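Local structure of cyclopropane mycolic acid synthase 3 (Mycobacterium tuberculosis, 1L1E) at residues 56-60 with 162-166; 158-163 with 283-287. The protein probably converts a double bond of alpha mycolic acids into a cyclopropane ring, using S-adenosyl-L-methionine as the source of the added methylene group. All blocks are in the same frame, centred on the assembly; numbering follows the deposited sequence.

Interaction 1 of 2, residues 56-60 with 162-166; sequences ALGKL and GKMLL
This is a buried helix-on-sheet contact: the C-terminal part of helix 45-58 and the residues after it pack on the start of strand 163-170, inside the Rossmann-like methyltransferase core. In 56-60 two backbone bonds run from i to i-3, Lys59 N to Ala56 O (3.2 Å) and Leu60 N to Leu57 O (3.0 Å). Residues 163-166 are extended. CA atoms lie nearest at Ala56-Leu165 (6.4 Å) and Leu60-Lys163 (6.2 Å).

Apolar packing centres on Leu165 (chi1 t, chi2 m), which points toward 56-60: its CD1 lies 3.8 Å from Ala56 CB, its CD2 3.6 Å from Lys59 CD, its CB 3.8 Å from Leu60 CD2. Leu60 (m, t) brings that same CD2 to 3.9 Å from Lys163 O and 4.1 Å from Lys163 CG. Lys59, with chi1 m and the rest of its chain extended, lays its methylenes over Leu165 and carries NZ on to hydrogen bonds with Gln282 and Gln226. Met164 points to the other face of the sheet, against helix 147-157.

The sheet's strand order, 3-2-1-4-5-7-6, with antiparallel strand 279-286 inserted between 163-170 and 221-227, is that of the class I S-adenosylmethionine-dependent methyltransferase fold.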
ATOM      1  N   ALA A  56      -6.758   7.390   5.120  1.00 16.11           N
ATOM      2  CA  ALA A  56      -6.905   7.328   3.669  1.00 18.73           C
ATOM      3  C   ALA A  56      -8.350   7.499   3.248  1.00 17.25           C
ATOM      4  O   ALA A  56      -8.663   8.333   2.415  1.00 18.91           O
ATOM      5  CB  ALA A  56      -6.367   6.007   3.147  1.00 15.63           C
ATOM      6  N   LEU A  57      -9.236   6.719   3.851  1.00 20.70           N
ATOM      7  CA  LEU A  57     -10.651   6.767   3.513  1.00 18.60           C
ATOM      8  C   LEU A  57     -11.311   8.091   3.875  1.00 18.57           C
ATOM      9  O   LEU A  57     -12.206   8.536   3.179  1.00 19.18           O
ATOM     10  CB  LEU A  57     -11.379   5.602   4.181  1.00 17.45           C
ATOM     11  CG  LEU A  57     -10.868   4.212   3.775  1.00 18.45           C
ATOM     12  CD1 LEU A  57     -11.671   3.142   4.519  1.00 21.26           C
ATOM     13  CD2 LEU A  57     -10.999   4.029   2.249  1.00 19.00           C
ATOM     14  N   GLY A  58     -10.866   8.721   4.957  1.00 19.30           N
ATOM     15  CA  GLY A  58     -11.442   9.993   5.351  1.00 18.38           C
ATOM     16  C   GLY A  58     -11.289  11.045   4.267  1.00 20.47           C
ATOM     17  O   GLY A  58     -12.093  11.968   4.164  1.00 20.34           O
ATOM     18  N   LYS A  59     -10.253  10.895   3.447  1.00 19.77           N
ATOM     19  CA  LYS A  59      -9.966  11.830   2.361  1.00 19.64           C
ATOM     20  C   LYS A  59     -10.861  11.657   1.132  1.00 19.69           C
ATOM     21  O   LYS A  59     -10.926  12.540   0.265  1.00 19.84           O
ATOM     22  CB  LYS A  59      -8.497  11.693   1.948  1.00 16.37           C
ATOM     23  CG  LYS A  59      -7.520  12.130   3.036  1.00 19.65           C
ATOM     24  CD  LYS A  59      -6.094  11.832   2.656  1.00 15.35           C
ATOM     25  CE  LYS A  59      -5.117  12.294   3.723  1.00 17.20           C
ATOM     26  NZ  LYS A  59      -3.742  11.725   3.495  1.00 17.30           N
ATOM     27  N   LEU A  60     -11.551  10.528   1.056  1.00 22.41           N
ATOM     28  CA  LEU A  60     -12.427  10.251  -0.079  1.00 22.89           C
ATOM     29  C   LEU A  60     -13.855  10.753   0.150  1.00 24.80           C
ATOM     30  O   LEU A  60     -14.740  10.535  -0.683  1.00 25.81           O
ATOM     31  CB  LEU A  60     -12.428   8.745  -0.368  1.00 24.57           C
ATOM     32  CG  LEU A  60     -11.042   8.153  -0.635  1.00 21.17           C
ATOM     33  CD1 LEU A  60     -11.137   6.657  -0.918  1.00 22.20           C
ATOM     34  CD2 LEU A  60     -10.428   8.865  -1.816  1.00 24.02           C
ATOM     35  N   GLY A 162     -15.225  12.852  -8.467  1.00 30.10           N
ATOM     36  CA  GLY A 162     -14.473  11.738  -7.935  1.00 29.58           C
ATOM     37  C   GLY A 162     -13.081  12.108  -7.452  1.00 29.84           C
ATOM     38  O   GLY A 162     -12.510  13.143  -7.814  1.00 25.99           O
ATOM     39  N   LYS A 163     -12.537  11.243  -6.612  1.00 28.79           N
ATOM     40  CA  LYS A 163     -11.208  11.440  -6.080  1.00 28.16           C
ATOM     41  C   LYS A 163     -10.622  10.078  -5.802  1.00 25.93           C
ATOM     42  O   LYS A 163     -11.350   9.112  -5.571  1.00 22.04           O
ATOM     43  CB  LYS A 163     -11.243  12.278  -4.795  1.00 31.52           C
ATOM     44  CG  LYS A 163     -12.330  11.885  -3.804  1.00 36.35           C
ATOM     45  CD  LYS A 163     -13.575  12.761  -3.960  1.00 39.99           C
ATOM     46  CE  LYS A 163     -13.293  14.211  -3.566  1.00 40.76           C
ATOM     47  NZ  LYS A 163     -14.476  15.113  -3.738  1.00 39.87           N
ATOM     48  N   MET A 164      -9.299  10.004  -5.868  1.00 23.68           N
ATOM     49  CA  MET A 164      -8.576   8.775  -5.607  1.00 22.53           C
ATOM     50  C   MET A 164      -7.527   9.101  -4.556  1.00 21.24           C
ATOM     51  O   MET A 164      -6.970  10.210  -4.543  1.00 22.85           O
ATOM     52  CB  MET A 164      -7.896   8.269  -6.893  1.00 24.24           C
ATOM     53  CG  MET A 164      -6.786   7.216  -6.687  1.00 20.64           C
ATOM     54  SD  MET A 164      -6.359   6.257  -8.201  1.00 24.19           S
ATOM     55  CE  MET A 164      -5.559   7.482  -9.212  1.00 21.29           C
ATOM     56  N   LEU A 165      -7.287   8.157  -3.654  1.00 17.65           N
ATOM     57  CA  LEU A 165      -6.263   8.337  -2.639  1.00 15.32           C
ATOM     58  C   LEU A 165      -5.194   7.354  -3.070  1.00 17.78           C
ATOM     59  O   LEU A 165      -5.420   6.148  -3.054  1.00 16.44           O
ATOM     60  CB  LEU A 165      -6.777   7.971  -1.242  1.00 15.22           C
ATOM     61  CG  LEU A 165      -5.813   8.176  -0.055  1.00 16.36           C
ATOM     62  CD1 LEU A 165      -4.694   7.153  -0.091  1.00 16.27           C
ATOM     63  CD2 LEU A 165      -5.240   9.602  -0.086  1.00 17.49           C
ATOM     64  N   LEU A 166      -4.040   7.878  -3.467  1.00 15.20           N
ATOM     65  CA  LEU A 166      -2.927   7.066  -3.921  1.00 14.96           C
ATOM     66  C   LEU A 166      -1.861   7.126  -2.828  1.00 16.37           C
ATOM     67  O   LEU A 166      -1.314   8.185  -2.562  1.00 18.38           O
ATOM     68  CB  LEU A 166      -2.359   7.656  -5.221  1.00 15.54           C
ATOM     69  CG  LEU A 166      -1.719   6.770  -6.291  1.00 18.28           C
ATOM     70  CD1 LEU A 166      -0.638   7.577  -7.023  1.00 16.41           C
ATOM     71  CD2 LEU A 166      -1.126   5.530  -5.686  1.00 18.26           C
TER

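Interaction 2 of 2, residues 158-163 with 283-287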
ATOM      1  N   LEU A 158     -13.749   7.309 -12.660  1.00 25.42           N
ATOM      2  CA  LEU A 158     -14.253   8.217 -11.641  1.00 24.74           C
ATOM      3  C   LEU A 158     -15.255   9.207 -12.192  1.00 25.61           C
ATOM      4  O   LEU A 158     -15.229   9.536 -13.375  1.00 26.24           O
ATOM      5  CB  LEU A 158     -13.097   8.994 -11.007  1.00 25.93           C
ATOM      6  CG  LEU A 158     -12.114   8.184 -10.165  1.00 25.38           C
ATOM      7  CD1 LEU A 158     -10.923   9.057  -9.761  1.00 25.04           C
ATOM      8  CD2 LEU A 158     -12.847   7.640  -8.944  1.00 25.18           C
ATOM      9  N   PRO A 159     -16.154   9.702 -11.329  0.85 25.06           N
ATOM     10  CA  PRO A 159     -17.178  10.673 -11.718  0.85 26.75           C
ATOM     11  C   PRO A 159     -16.625  12.094 -11.652  0.85 27.23           C
ATOM     12  O   PRO A 159     -15.488  12.308 -11.218  0.85 23.28           O
ATOM     13  CB  PRO A 159     -18.275  10.435 -10.694  0.85 26.49           C
ATOM     14  CG  PRO A 159     -17.492  10.144  -9.455  1.00 25.51           C
ATOM     15  CD  PRO A 159     -16.393   9.214  -9.958  1.00 26.83           C
ATOM     16  N   ALA A 160     -17.434  13.059 -12.085  1.00 27.93           N
ATOM     17  CA  ALA A 160     -17.041  14.465 -12.072  1.00 28.37           C
ATOM     18  C   ALA A 160     -16.440  14.884 -10.733  1.00 29.88           C
ATOM     19  O   ALA A 160     -15.412  15.564 -10.700  1.00 29.12           O
ATOM     20  CB  ALA A 160     -18.239  15.338 -12.389  1.00 29.94           C
ATOM     21  N   ASP A 161     -17.081  14.489  -9.635  0.80 29.83           N
ATOM     22  CA  ASP A 161     -16.591  14.842  -8.299  0.80 31.77           C
ATOM     23  C   ASP A 161     -15.818  13.706  -7.646  0.80 31.34           C
ATOM     24  O   ASP A 161     -15.752  13.607  -6.421  0.80 32.71           O
ATOM     25  CB  ASP A 161     -17.754  15.244  -7.385  0.80 33.76           C
ATOM     26  CG  ASP A 161     -18.849  14.195  -7.327  1.00 36.40           C
ATOM     27  OD1 ASP A 161     -18.542  13.006  -7.097  1.00 38.06           O
ATOM     28  OD2 ASP A 161     -20.030  14.565  -7.500  1.00 39.54           O
ATOM     29  N   GLY A 162     -15.225  12.852  -8.467  1.00 30.10           N
ATOM     30  CA  GLY A 162     -14.473  11.738  -7.935  1.00 29.58           C
ATOM     31  C   GLY A 162     -13.081  12.108  -7.452  1.00 29.84           C
ATOM     32  O   GLY A 162     -12.510  13.143  -7.814  1.00 25.99           O
ATOM     33  N   LYS A 163     -12.537  11.243  -6.612  1.00 28.79           N
ATOM     34  CA  LYS A 163     -11.208  11.440  -6.080  1.00 28.16           C
ATOM     35  C   LYS A 163     -10.622  10.078  -5.802  1.00 25.93           C
ATOM     36  O   LYS A 163     -11.350   9.112  -5.571  1.00 22.04           O
ATOM     37  CB  LYS A 163     -11.243  12.278  -4.795  1.00 31.52           C
ATOM     38  CG  LYS A 163     -12.330  11.885  -3.804  1.00 36.35           C
ATOM     39  CD  LYS A 163     -13.575  12.761  -3.960  1.00 39.99           C
ATOM     40  CE  LYS A 163     -13.293  14.211  -3.566  1.00 40.76           C
ATOM     41  NZ  LYS A 163     -14.476  15.113  -3.738  1.00 39.87           N
ATOM     42  N   PHE A 283      -1.265  10.765  -1.837  1.00 20.13           N
ATOM     43  CA  PHE A 283      -1.676  11.810  -2.762  1.00 19.52           C
ATOM     44  C   PHE A 283      -3.178  11.795  -2.931  1.00 18.37           C
ATOM     45  O   PHE A 283      -3.766  10.758  -3.239  1.00 19.46           O
ATOM     46  CB  PHE A 283      -1.060  11.605  -4.152  1.00 18.31           C
ATOM     47  CG  PHE A 283       0.443  11.586  -4.169  1.00 20.41           C
ATOM     48  CD1 PHE A 283       1.138  10.414  -3.922  1.00 17.55           C
ATOM     49  CD2 PHE A 283       1.162  12.742  -4.477  1.00 21.11           C
ATOM     50  CE1 PHE A 283       2.534  10.381  -3.985  1.00 20.50           C
ATOM     51  CE2 PHE A 283       2.554  12.720  -4.544  1.00 21.45           C
ATOM     52  CZ  PHE A 283       3.242  11.538  -4.300  1.00 19.82           C
ATOM     53  N   THR A 284      -3.805  12.943  -2.724  1.00 18.15           N
ATOM     54  CA  THR A 284      -5.228  13.029  -2.924  1.00 18.32           C
ATOM     55  C   THR A 284      -5.369  13.656  -4.302  1.00 20.35           C
ATOM     56  O   THR A 284      -4.877  14.761  -4.547  1.00 20.31           O
ATOM     57  CB  THR A 284      -5.908  13.911  -1.867  1.00 19.43           C
ATOM     58  OG1 THR A 284      -5.658  13.373  -0.558  1.00 21.27           O
ATOM     59  CG2 THR A 284      -7.415  13.943  -2.114  1.00 19.77           C
ATOM     60  N   LEU A 285      -6.017  12.936  -5.205  1.00 19.35           N
ATOM     61  CA  LEU A 285      -6.203  13.420  -6.566  1.00 21.96           C
ATOM     62  C   LEU A 285      -7.684  13.566  -6.910  1.00 21.87           C
ATOM     63  O   LEU A 285      -8.470  12.636  -6.723  1.00 20.56           O
ATOM     64  CB  LEU A 285      -5.544  12.449  -7.543  1.00 20.64           C
ATOM     65  CG  LEU A 285      -4.163  11.933  -7.134  1.00 22.16           C
ATOM     66  CD1 LEU A 285      -3.721  10.885  -8.123  1.00 23.43           C
ATOM     67  CD2 LEU A 285      -3.171  13.072  -7.065  1.00 21.51           C
ATOM     68  N   GLU A 286      -8.059  14.737  -7.410  1.00 22.73           N
ATOM     69  CA  GLU A 286      -9.446  14.994  -7.782  1.00 26.18           C
ATOM     70  C   GLU A 286      -9.606  15.032  -9.300  1.00 28.17           C
ATOM     71  O   GLU A 286      -8.802  15.646  -9.999  1.00 25.86           O
ATOM     72  CB  GLU A 286      -9.921  16.315  -7.186  1.00 27.44           C
ATOM     73  CG  GLU A 286     -10.128  16.271  -5.681  1.00 35.27           C
ATOM     74  CD  GLU A 286     -10.769  17.535  -5.155  1.00 36.36           C
ATOM     75  OE1 GLU A 286     -11.759  17.981  -5.763  1.00 39.79           O
ATOM     76  OE2 GLU A 286     -10.291  18.079  -4.138  1.00 39.71           O
ATOM     77  N   LYS A 287     -10.644  14.371  -9.804  1.00 32.22           N
ATOM     78  CA  LYS A 287     -10.895  14.339 -11.243  1.00 34.39           C
ATOM     79  C   LYS A 287     -11.262  15.734 -11.729  1.00 36.99           C
ATOM     80  O   LYS A 287     -11.681  16.580 -10.939  1.00 39.90           O
ATOM     81  CB  LYS A 287     -12.028  13.358 -11.562  1.00 34.89           C
ATOM     82  CG  LYS A 287     -12.402  13.299 -13.039  1.00 35.44           C
ATOM     83  CD  LYS A 287     -13.204  12.047 -13.376  1.00 33.68           C
ATOM     84  CE  LYS A 287     -13.479  11.972 -14.873  1.00 33.86           C
ATOM     85  NZ  LYS A 287     -13.974  10.639 -15.325  1.00 35.64           N
TER
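Lys287, the C-terminal residue, lays its extended side chain along the turn that follows helix 147-157: its CD sits 3.9 Å from Leu158 CB and 3.2 Å from Pro159 O, and its NZ donates a 2.6 Å hydrogen bond to Leu158 O. The same ammonium group also bonds to His155 O, so it holds two carbonyls near the end of that helix. The turn itself is a type I beta turn from Pro159 to Gly162, closed by Gly162 N to Pro159 O at 2.8 Å. At Gly162 a CB would run into Pro159 CD, so the missing side chain suits this tight return.

Out of the turn the backbone enters the sheet. Lys287 N donates to Gly162 O at 3.0 Å with a nearly straight N-H...O angle of 172°, and next to it Lys163 and Glu286 form an antiparallel non-hydrogen-bonded pair, CA to CA 4.3 Å. Lys163 CA approaches Leu285 O at 3.1 Å, a CA-H...O contact of the kind common between antiparallel strands. Lys163 and Glu286 share one face, with Lys163 CB 4.2 Å from Glu286 CG; their charges stay beyond salt-bridge range. Lys163 NZ makes a weak hydrogen bond to Asp161 O (3.3 Å), and Glu286 OE1 pairs with Arg221.

Strand 279-286 runs antiparallel between strands 163-170 and 221-227, while the Lys163 backbone hydrogen-bonds on its other side to Ile133 of strand 132-136.

How the interactions relate
From the N terminus, helix 45-58 comes first, and interaction 1 closes a loop of 101 residues when strand 163-170 arrives beside its end. Interaction 2 starts just before that strand, at 158-163, and closes a second loop of 119 residues at the C terminus. The two loops follow one another along the chain, and the segments meet at Gly162 and Lys163, which both contacts use. Between the contacts, Met164 N to Leu285 O (2.9 Å) and Leu166 O to Phe283 N (2.7 Å) are probable hydrogen bonds that continue the strand pairing. Lys59 CD also meets Thr284 OG1 at 3.6 Å, so the residue after helix 45-58 also reaches strand 279-286.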